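Local coordinates for protein Niban 2 (Homo sapiens, PDB 7CTP), which may suppress apoptosis and promote melanoma cell invasion, and is a PH-domain-containing Niban-family protein of the cytoplasm, membrane and cell junctions, at residues C193-I197 with C229-I235; V91-G96 with D188-C193. All coordinates share one frame. Residue numbers count along the deposited sequence, not the author numbering.

Interaction 1 (C193-I197 with C229-I235)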
ATOM      1  N   CYS A 193      -5.544   3.012  -5.152  1.00 22.71           N
ATOM      2  CA  CYS A 193      -5.768   1.588  -5.408  1.00 25.00           C
ATOM      3  C   CYS A 193      -4.727   0.706  -4.733  1.00 22.68           C
ATOM      4  O   CYS A 193      -5.042  -0.425  -4.359  1.00 21.76           O
ATOM      5  CB  CYS A 193      -5.818   1.319  -6.916  1.00 22.04           C
ATOM      6  SG  CYS A 193      -7.210   2.119  -7.777  1.00 26.98           S
ATOM      7  N   ASN A 194      -3.493   1.191  -4.566  1.00 23.61           N
ATOM      8  CA  ASN A 194      -2.483   0.409  -3.851  1.00 21.27           C
ATOM      9  C   ASN A 194      -2.872   0.194  -2.393  1.00 28.75           C
ATOM     10  O   ASN A 194      -2.540  -0.839  -1.806  1.00 24.74           O
ATOM     11  CB  ASN A 194      -1.118   1.097  -3.910  1.00 20.57           C
ATOM     12  CG  ASN A 194      -0.407   0.876  -5.221  1.00 21.50           C
ATOM     13  OD1 ASN A 194      -0.800   0.026  -6.020  1.00 22.47           O
ATOM     14  ND2 ASN A 194       0.668   1.633  -5.445  1.00 22.71           N
ATOM     15  N   ASN A 195      -3.579   1.158  -1.801  1.00 24.98           N
ATOM     16  CA  ASN A 195      -3.971   1.124  -0.394  1.00 22.72           C
ATOM     17  C   ASN A 195      -5.242   0.285  -0.235  1.00 26.06           C
ATOM     18  O   ASN A 195      -6.294   0.742   0.214  1.00 26.26           O
ATOM     19  CB  ASN A 195      -4.155   2.557   0.090  1.00 25.39           C
ATOM     20  CG  ASN A 195      -4.319   2.671   1.595  1.00 32.04           C
ATOM     21  OD1 ASN A 195      -3.552   2.088   2.364  1.00 28.18           O
ATOM     22  ND2 ASN A 195      -5.295   3.486   2.020  1.00 27.81           N
ATOM     23  N   GLY A 196      -5.130  -0.978  -0.638  1.00 22.94           N
ATOM     24  CA  GLY A 196      -6.297  -1.824  -0.773  1.00 22.20           C
ATOM     25  C   GLY A 196      -6.687  -2.632   0.442  1.00 29.85           C
ATOM     26  O   GLY A 196      -7.767  -3.229   0.446  1.00 34.64           O
ATOM     27  N   ILE A 197      -5.836  -2.685   1.462  1.00 28.25           N
ATOM     28  CA  ILE A 197      -6.147  -3.388   2.710  1.00 28.75           C
ATOM     29  C   ILE A 197      -6.115  -2.366   3.842  1.00 33.98           C
ATOM     30  O   ILE A 197      -5.035  -1.851   4.161  1.00 37.52           O
ATOM     31  CB  ILE A 197      -5.153  -4.530   2.974  1.00 32.75           C
ATOM     32  CG1 ILE A 197      -5.187  -5.571   1.847  1.00 29.21           C
ATOM     33  CG2 ILE A 197      -5.441  -5.182   4.323  1.00 32.96           C
ATOM     34  CD1 ILE A 197      -4.068  -6.595   1.950  1.00 27.74           C
ATOM     35  N   CYS A 229       0.786  -4.582  -2.947  1.00 23.03           N
ATOM     36  CA  CYS A 229      -0.089  -3.438  -3.139  1.00 24.35           C
ATOM     37  C   CYS A 229      -1.372  -3.895  -3.809  1.00 23.21           C
ATOM     38  O   CYS A 229      -1.380  -4.855  -4.584  1.00 22.46           O
ATOM     39  CB  CYS A 229       0.575  -2.352  -3.995  1.00 26.28           C
ATOM     40  SG  CYS A 229       1.382  -3.076  -5.432  1.00 28.09           S
ATOM     41  N   GLY A 230      -2.441  -3.162  -3.531  1.00 22.04           N
ATOM     42  CA  GLY A 230      -3.765  -3.519  -3.987  1.00 19.63           C
ATOM     43  C   GLY A 230      -4.513  -4.278  -2.907  1.00 20.97           C
ATOM     44  O   GLY A 230      -4.117  -4.321  -1.738  1.00 22.85           O
ATOM     45  N   ASN A 231      -5.619  -4.890  -3.317  1.00 22.78           N
ATOM     46  CA  ASN A 231      -6.412  -5.696  -2.400  1.00 20.81           C
ATOM     47  C   ASN A 231      -5.857  -7.120  -2.341  1.00 21.50           C
ATOM     48  O   ASN A 231      -4.870  -7.465  -2.993  1.00 20.07           O
ATOM     49  CB  ASN A 231      -7.889  -5.666  -2.801  1.00 21.55           C
ATOM     50  CG  ASN A 231      -8.146  -6.203  -4.212  1.00 27.86           C
ATOM     51  OD1 ASN A 231      -7.590  -7.220  -4.619  1.00 22.33           O
ATOM     52  ND2 ASN A 231      -9.002  -5.507  -4.966  1.00 24.58           N
ATOM     53  N   GLU A 232      -6.504  -7.963  -1.537  1.00 20.81           N
ATOM     54  CA  GLU A 232      -5.973  -9.304  -1.290  1.00 21.17           C
ATOM     55  C   GLU A 232      -5.836 -10.110  -2.578  1.00 18.34           C
ATOM     56  O   GLU A 232      -4.835 -10.813  -2.781  1.00 18.60           O
ATOM     57  CB  GLU A 232      -6.874 -10.051  -0.304  1.00 22.26           C
ATOM     58  CG  GLU A 232      -6.860  -9.483   1.092  1.00 27.38           C
ATOM     59  CD  GLU A 232      -7.982  -8.507   1.325  1.00 37.19           C
ATOM     60  OE1 GLU A 232      -8.453  -8.420   2.483  1.00 38.03           O
ATOM     61  OE2 GLU A 232      -8.402  -7.829   0.359  1.00 27.53           O
ATOM     62  N   VAL A 233      -6.850 -10.060  -3.442  1.00 20.09           N
ATOM     63  CA  VAL A 233      -6.800 -10.879  -4.654  1.00 20.20           C
ATOM     64  C   VAL A 233      -5.710 -10.375  -5.600  1.00 20.16           C
ATOM     65  O   VAL A 233      -5.031 -11.169  -6.259  1.00 19.40           O
ATOM     66  CB  VAL A 233      -8.179 -10.919  -5.340  1.00 22.83           C
ATOM     67  CG1 VAL A 233      -8.106 -11.768  -6.612  1.00 23.32           C
ATOM     68  CG2 VAL A 233      -9.229 -11.500  -4.392  1.00 23.43           C
ATOM     69  N   GLN A 234      -5.542  -9.053  -5.700  1.00 18.71           N
ATOM     70  CA  GLN A 234      -4.481  -8.510  -6.546  1.00 16.69           C
ATOM     71  C   GLN A 234      -3.113  -8.944  -6.038  1.00 18.97           C
ATOM     72  O   GLN A 234      -2.227  -9.312  -6.825  1.00 19.48           O
ATOM     73  CB  GLN A 234      -4.579  -6.984  -6.580  1.00 22.07           C
ATOM     74  CG  GLN A 234      -5.792  -6.466  -7.355  1.00 19.51           C
ATOM     75  CD  GLN A 234      -5.924  -4.951  -7.280  1.00 19.38           C
ATOM     76  OE1 GLN A 234      -5.888  -4.371  -6.199  1.00 20.71           O
ATOM     77  NE2 GLN A 234      -6.089  -4.305  -8.431  1.00 22.37           N
ATOM     78  N   ILE A 235      -2.923  -8.909  -4.721  1.00 16.82           N
ATOM     79  CA  ILE A 235      -1.638  -9.297  -4.148  1.00 18.69           C
ATOM     80  C   ILE A 235      -1.376 -10.780  -4.367  1.00 19.65           C
ATOM     81  O   ILE A 235      -0.256 -11.186  -4.708  1.00 17.45           O
ATOM     82  CB  ILE A 235      -1.590  -8.919  -2.657  1.00 19.58           C
ATOM     83  CG1 ILE A 235      -1.577  -7.388  -2.514  1.00 21.54           C
ATOM     84  CG2 ILE A 235      -0.395  -9.592  -1.964  1.00 18.63           C
ATOM     85  CD1 ILE A 235      -1.893  -6.912  -1.089  1.00 22.04           C
TER
HETATM   86  O   HOH W   1      -7.083  -2.037  -5.333  1.00 21.77           O
HETATM   87  O   HOH W   2      -2.795  -3.101   0.397  1.00 32.36           O
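The end of helix 176-194 meets the loop leading into helix 232-252, tying the PH-domain helix to the helical part. G230 N donates to N194 O at 2.9 Å, and G230 CA makes a CA-H...O contact with C193 O at 3.4 Å. N195 leaves helical geometry and centres an inverse gamma turn. G196 can lie against the chain at G230 and N231, where a CB would clash. A CB on G230, at positive phi, would run into Q234 OE1. That side chain, m then t, is held in a capping box: Q234 N donates to N231 OD1 (3.0 Å) and N231 N to Q234 OE1 (2.9 Å). N231 takes the p rotamer, which folds OD1 back over the helix start. Q234 OE1 also accepts from water 1 (2.8 Å), which donates to C193 O (2.8 Å). Water 2 bridges N194 O (3.2 Å) and G230 O (2.8 Å). I197, m then t, extends CD1 to 3.8 Å from I235 CD1, and F208 of helix 204-218 touches both isoleucines. N194, also m, sends OD1 to G120 N and ND2 to Q430. The chemistry implies a joint of direct main-chain bonds supplemented by bridging water, with I197 forming the apolar side.

Interaction 2 (V91-G96 with D188-C193)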
ATOM      1  N   VAL A  91     -12.390   9.935 -13.806  1.00 27.78           N
ATOM      2  CA  VAL A  91     -11.968   9.316 -12.553  1.00 32.87           C
ATOM      3  C   VAL A  91     -13.092   9.457 -11.532  1.00 30.42           C
ATOM      4  O   VAL A  91     -13.296  10.550 -10.989  1.00 33.71           O
ATOM      5  CB  VAL A  91     -10.674   9.940 -12.017  1.00 27.02           C
ATOM      6  CG1 VAL A  91     -10.340   9.344 -10.651  1.00 30.24           C
ATOM      7  CG2 VAL A  91      -9.529   9.703 -12.999  1.00 26.13           C
ATOM      8  N   PRO A  92     -13.829   8.389 -11.233  1.00 33.35           N
ATOM      9  CA  PRO A  92     -14.917   8.490 -10.248  1.00 31.88           C
ATOM     10  C   PRO A  92     -14.427   8.648  -8.820  1.00 32.40           C
ATOM     11  O   PRO A  92     -13.223   8.657  -8.550  1.00 29.97           O
ATOM     12  CB  PRO A  92     -15.672   7.163 -10.415  1.00 30.45           C
ATOM     13  CG  PRO A  92     -15.167   6.551 -11.680  1.00 36.57           C
ATOM     14  CD  PRO A  92     -13.767   7.054 -11.847  1.00 29.87           C
ATOM     15  N   HIS A  93     -15.383   8.742  -7.890  1.00 30.61           N
ATOM     16  CA  HIS A  93     -15.082   8.912  -6.471  1.00 32.94           C
ATOM     17  C   HIS A  93     -14.122   7.853  -5.937  1.00 31.57           C
ATOM     18  O   HIS A  93     -13.413   8.098  -4.956  1.00 28.07           O
ATOM     19  CB  HIS A  93     -16.379   8.853  -5.657  1.00 32.90           C
ATOM     20  CG  HIS A  93     -17.059   7.516  -5.727  1.00 35.25           C
ATOM     21  ND1 HIS A  93     -16.946   6.563  -4.733  1.00 33.78           N
ATOM     22  CD2 HIS A  93     -17.826   6.958  -6.696  1.00 31.67           C
ATOM     23  CE1 HIS A  93     -17.628   5.484  -5.079  1.00 30.61           C
ATOM     24  NE2 HIS A  93     -18.174   5.700  -6.264  1.00 38.63           N
ATOM     25  N   ASN A  94     -14.113   6.660  -6.534  1.00 33.68           N
ATOM     26  CA  ASN A  94     -13.304   5.562  -6.022  1.00 32.76           C
ATOM     27  C   ASN A  94     -11.994   5.381  -6.779  1.00 30.22           C
ATOM     28  O   ASN A  94     -11.339   4.347  -6.616  1.00 27.86           O
ATOM     29  CB  ASN A  94     -14.102   4.255  -6.037  1.00 28.09           C
ATOM     30  CG  ASN A  94     -14.551   3.847  -7.427  1.00 35.74           C
ATOM     31  OD1 ASN A  94     -14.149   4.439  -8.434  1.00 38.13           O
ATOM     32  ND2 ASN A  94     -15.393   2.820  -7.491  1.00 46.16           N
ATOM     33  N   TYR A  95     -11.615   6.349  -7.615  1.00 29.42           N
ATOM     34  CA  TYR A  95     -10.283   6.417  -8.227  1.00 26.24           C
ATOM     35  C   TYR A  95     -10.038   5.309  -9.247  1.00 25.74           C
ATOM     36  O   TYR A  95      -8.886   4.977  -9.552  1.00 26.06           O
ATOM     37  CB  TYR A  95      -9.180   6.418  -7.163  1.00 24.22           C
ATOM     38  CG  TYR A  95      -8.980   7.774  -6.530  1.00 28.79           C
ATOM     39  CD1 TYR A  95      -8.335   8.795  -7.222  1.00 26.47           C
ATOM     40  CD2 TYR A  95      -9.444   8.039  -5.244  1.00 25.71           C
ATOM     41  CE1 TYR A  95      -8.146  10.046  -6.645  1.00 26.16           C
ATOM     42  CE2 TYR A  95      -9.259   9.283  -4.663  1.00 24.88           C
ATOM     43  CZ  TYR A  95      -8.613  10.279  -5.367  1.00 27.35           C
ATOM     44  OH  TYR A  95      -8.431  11.519  -4.785  1.00 31.34           O
ATOM     45  N   GLY A  96     -11.100   4.729  -9.797  1.00 23.99           N
ATOM     46  CA  GLY A  96     -10.951   3.995 -11.033  1.00 26.95           C
ATOM     47  C   GLY A  96     -10.660   4.939 -12.182  1.00 27.65           C
ATOM     48  O   GLY A  96     -10.855   6.150 -12.090  1.00 29.84           O
ATOM     49  N   ASP A 188      -2.490   9.825  -8.058  1.00 26.88           N
ATOM     50  CA  ASP A 188      -3.464   9.678  -6.973  1.00 24.30           C
ATOM     51  C   ASP A 188      -4.256   8.382  -7.109  1.00 21.44           C
ATOM     52  O   ASP A 188      -4.528   7.707  -6.108  1.00 22.11           O
ATOM     53  CB  ASP A 188      -4.442  10.859  -6.946  1.00 23.08           C
ATOM     54  CG  ASP A 188      -3.805  12.170  -6.505  1.00 34.19           C
ATOM     55  OD1 ASP A 188      -2.593  12.190  -6.187  1.00 29.58           O
ATOM     56  OD2 ASP A 188      -4.541  13.195  -6.481  1.00 28.10           O
ATOM     57  N   CYS A 189      -4.663   8.041  -8.338  1.00 23.40           N
ATOM     58  CA  CYS A 189      -5.369   6.785  -8.595  1.00 23.45           C
ATOM     59  C   CYS A 189      -4.543   5.589  -8.142  1.00 23.88           C
ATOM     60  O   CYS A 189      -5.049   4.681  -7.469  1.00 22.39           O
ATOM     61  CB  CYS A 189      -5.681   6.648 -10.086  1.00 23.90           C
ATOM     62  SG  CYS A 189      -7.005   7.733 -10.706  1.00 25.85           S
ATOM     63  N   ILE A 190      -3.269   5.551  -8.548  1.00 19.89           N
ATOM     64  CA  ILE A 190      -2.400   4.424  -8.203  1.00 19.71           C
ATOM     65  C   ILE A 190      -2.233   4.326  -6.694  1.00 23.93           C
ATOM     66  O   ILE A 190      -2.328   3.239  -6.107  1.00 23.80           O
ATOM     67  CB  ILE A 190      -1.038   4.566  -8.905  1.00 19.24           C
ATOM     68  CG1 ILE A 190      -1.198   4.413 -10.419  1.00 19.31           C
ATOM     69  CG2 ILE A 190      -0.051   3.566  -8.322  1.00 20.26           C
ATOM     70  CD1 ILE A 190       0.033   4.882 -11.203  1.00 21.39           C
ATOM     71  N   ARG A 191      -1.964   5.461  -6.043  1.00 22.38           N
ATOM     72  CA  ARG A 191      -1.768   5.452  -4.596  1.00 21.00           C
ATOM     73  C   ARG A 191      -3.018   4.961  -3.886  1.00 22.02           C
ATOM     74  O   ARG A 191      -2.934   4.170  -2.933  1.00 21.96           O
ATOM     75  CB  ARG A 191      -1.394   6.857  -4.120  1.00 26.03           C
ATOM     76  CG  ARG A 191      -1.066   6.988  -2.638  1.00 24.04           C
ATOM     77  CD  ARG A 191      -0.908   8.476  -2.257  1.00 22.63           C
ATOM     78  NE  ARG A 191       0.137   9.138  -3.044  1.00 23.54           N
ATOM     79  CZ  ARG A 191      -0.097  10.030  -3.999  1.00 22.76           C
ATOM     80  NH1 ARG A 191       0.922  10.561  -4.665  1.00 28.36           N
ATOM     81  NH2 ARG A 191      -1.343  10.379  -4.304  1.00 27.31           N
ATOM     82  N   HIS A 192      -4.188   5.403  -4.358  1.00 23.21           N
ATOM     83  CA  HIS A 192      -5.449   5.008  -3.740  1.00 23.01           C
ATOM     84  C   HIS A 192      -5.706   3.514  -3.922  1.00 24.59           C
ATOM     85  O   HIS A 192      -6.042   2.808  -2.961  1.00 23.96           O
ATOM     86  CB  HIS A 192      -6.593   5.844  -4.323  1.00 24.89           C
ATOM     87  CG  HIS A 192      -7.920   5.595  -3.673  1.00 26.22           C
ATOM     88  ND1 HIS A 192      -8.339   6.280  -2.554  1.00 25.78           N
ATOM     89  CD2 HIS A 192      -8.911   4.723  -3.977  1.00 30.99           C
ATOM     90  CE1 HIS A 192      -9.535   5.841  -2.195  1.00 31.45           C
ATOM     91  NE2 HIS A 192      -9.907   4.900  -3.044  1.00 30.64           N
ATOM     92  N   CYS A 193      -5.544   3.012  -5.152  1.00 22.71           N
ATOM     93  CA  CYS A 193      -5.768   1.588  -5.408  1.00 25.00           C
ATOM     94  C   CYS A 193      -4.727   0.706  -4.733  1.00 22.68           C
ATOM     95  O   CYS A 193      -5.042  -0.425  -4.359  1.00 21.76           O
ATOM     96  CB  CYS A 193      -5.818   1.319  -6.916  1.00 22.04           C
ATOM     97  SG  CYS A 193      -7.210   2.119  -7.777  1.00 26.98           S
TER
HETATM   98  O   HOH W   3      -7.205  13.444  -6.145  1.00 26.58           O
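V91 ends strand 84-91 of the PH domain and points at helix 176-194. V91 CG1 lies 3.7 Å from C189 SG, and W182 and V185 of the same helix also touch V91. The chain then reverses in a type I beta turn from P92 to Y95, closed by Y95 N to P92 O at 3.0 Å. N94 points away, but N94 O comes within 3.6 Å of H192 CD2. N94 OD1 accepts a weak bond from G96 N at 3.4 Å. Y95 buries the most surface here. Its ring lies obliquely against the H192 ring, with Y95 CD2 3.3 Å from H192 CG, centroids 4.6 Å apart and planes at 37°. C189 SG sits at the edge of the Y95 ring, 5.2 Å from its centroid. D188 O lies over one face. Y95 OH donates to water 3 (2.7 Å), which donates to D188 OD2 (2.7 Å). D188 OD1 forms a salt bridge with R191 NH2 at 2.9 Å, and H192 ND1 is hydrogen-bonded to R437 NH1. Aromatic and sulfur packing thus seats the hairpin loop on the PH-domain helix, with polar linkage at the tyrosine tip running through water.

Both contacts use helix 176-194 and share C193. Their centres are 12 Å apart. Interaction 2 comes first along the chain: the loop between strands 84-91 and 97-100 of the antiparallel sheet packs against the last turns of the helix. Interaction 1 follows where that helix ends and meets the start of helix 232-252, beyond helix 204-218. The helix closing the PH domain is therefore held by its own sheet loop on one hand and by the helical part on the other. Helix 422-455 also reaches both places, through Q430 and R437. The PH domain thus appears to be built into the helical body rather than loosely tethered to it.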